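Local coordinates for cellulose-binding protein (Saccharophagus degradans, PDB 2YHG) that probably binds polysaccharide and may hydrolyse glycosidic bonds, its part here carrying a nucleoside hydrolase-like domain with bound metal ions, at residues A171-D174 / A175-K179. Numbering follows the deposited sequence.
Sequences AQLD and AFISK
L173 and I177 sit one turn apart on the amphipathic helix 170-178, and their side chains run alongside each other. This short helix belongs to the nucleoside hydrolase-like domain. It leads into strand 180-185 of the parallel sheet. The packed side is formed by L173, F176 and I177. CD1 of L173 meets CG1 of I177 at 4.2 Å. With CG of L173 anti to N (chi1 173°), the second torsion then turns CD1 toward I177. Both residues also touch F199, and V164 and V161 of helix 155-167 receive L173 and I177 respectively. F176 is buried too; its side chain touches V164 of helix 155-167 and V138 of helix 129-139.

The other side is open to solvent, with A171, Q172, D174, A175 and S178 exposed. Polar ends here pair close by in sequence: OE1 of Q172 accepts from N of S169, and OD1 of D174 from NE2 of Q170.

Four i to i+4 backbone bonds tie 175-178 to 171-174 along the helix. The straightest runs from N of I177 to O of L173, 2.9 Å at 171°. N of S178 reaches O of D174 at 3.0 Å, more bent at 145°. In the last turn, OG of S178 folds back and donates to O of A175 at 2.7 Å.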
loop_
_atom_site.group_PDB
_atom_site.type_symbol
_atom_site.label_atom_id
_atom_site.label_comp_id
_atom_site.label_asym_id
_atom_site.label_seq_id
_atom_site.Cartn_x
_atom_site.Cartn_y
_atom_site.Cartn_z
ATOM N N ALA A 171 11.697 -27.133 -0.134
ATOM C CA ALA A 171 10.539 -26.897 0.718
ATOM C C ALA A 171 10.687 -25.587 1.493
ATOM O O ALA A 171 9.705 -24.838 1.663
ATOM C CB ALA A 171 10.362 -28.073 1.708
ATOM N N GLN A 172 11.888 -25.328 2.010
ATOM C CA GLN A 172 12.145 -24.089 2.760
ATOM C C GLN A 172 12.049 -22.845 1.858
ATOM O O GLN A 172 11.493 -21.826 2.258
ATOM C CB GLN A 172 13.523 -24.117 3.424
ATOM C CG GLN A 172 13.587 -25.067 4.601
ATOM C CD GLN A 172 14.972 -25.251 5.135
ATOM O OE1 GLN A 172 15.943 -25.378 4.396
ATOM N NE2 GLN A 172 15.054 -25.406 6.435
ATOM N N LEU A 173 12.497 -22.983 0.625
ATOM C CA LEU A 173 12.365 -21.884 -0.350
ATOM C C LEU A 173 10.897 -21.640 -0.685
ATOM O O LEU A 173 10.429 -20.483 -0.680
ATOM C CB LEU A 173 13.141 -22.233 -1.617
ATOM C CG LEU A 173 12.962 -21.265 -2.780
ATOM C CD1 LEU A 173 13.458 -19.858 -2.444
ATOM C CD2 LEU A 173 13.701 -21.890 -3.977
ATOM N N ASP A 174 10.132 -22.712 -0.876
ATOM C CA ASP A 174 8.726 -22.540 -1.183
ATOM C C ASP A 174 8.006 -21.873 -0.032
ATOM O O ASP A 174 7.113 -21.045 -0.228
ATOM C CB ASP A 174 8.078 -23.890 -1.515
ATOM C CG ASP A 174 8.531 -24.448 -2.856
ATOM O OD1 ASP A 174 8.857 -23.679 -3.773
ATOM O OD2 ASP A 174 8.481 -25.696 -3.021
ATOM N N ALA A 175 8.361 -22.251 1.186
ATOM C CA ALA A 175 7.725 -21.639 2.348
ATOM C C ALA A 175 8.044 -20.145 2.444
ATOM O O ALA A 175 7.176 -19.338 2.735
ATOM C CB ALA A 175 8.164 -22.357 3.636
ATOM N N PHE A 176 9.296 -19.800 2.193
ATOM C CA PHE A 176 9.769 -18.420 2.171
ATOM C C PHE A 176 8.935 -17.608 1.158
ATOM O O PHE A 176 8.337 -16.574 1.495
ATOM C CB PHE A 176 11.256 -18.395 1.828
ATOM C CG PHE A 176 11.900 -17.042 1.935
ATOM C CD1 PHE A 176 12.460 -16.623 3.130
ATOM C CD2 PHE A 176 11.922 -16.193 0.836
ATOM C CE1 PHE A 176 13.061 -15.398 3.233
ATOM C CE2 PHE A 176 12.516 -14.941 0.947
ATOM C CZ PHE A 176 13.059 -14.536 2.152
ATOM N N ILE A 177 8.841 -18.106 -0.061
ATOM C CA ILE A 177 8.088 -17.435 -1.123
ATOM C C ILE A 177 6.637 -17.248 -0.758
ATOM O O ILE A 177 6.039 -16.218 -1.050
ATOM C CB ILE A 177 8.258 -18.182 -2.459
ATOM C CG1 ILE A 177 9.693 -18.094 -2.969
ATOM C CG2 ILE A 177 7.219 -17.720 -3.485
ATOM C CD1 ILE A 177 10.129 -16.692 -3.473
ATOM N N SER A 178 6.061 -18.234 -0.075
ATOM C CA SER A 178 4.654 -18.167 0.262
ATOM C C SER A 178 4.304 -17.040 1.224
ATOM O O SER A 178 3.151 -16.614 1.293
ATOM C CB SER A 178 4.181 -19.495 0.851
ATOM O OG SER A 178 4.576 -19.682 2.192
ATOM N N LYS A 179 5.303 -16.575 1.983
ATOM C CA LYS A 179 5.100 -15.544 2.973
ATOM C C LYS A 179 5.466 -14.130 2.494
ATOM O O LYS A 179 5.261 -13.180 3.215
ATOM C CB LYS A 179 5.926 -15.872 4.203
ATOM C CG LYS A 179 5.443 -17.111 4.910
ATOM C CD LYS A 179 6.258 -17.497 6.106
ATOM C CE LYS A 179 7.676 -17.834 5.710
ATOM N NZ LYS A 179 8.443 -18.440 6.833
#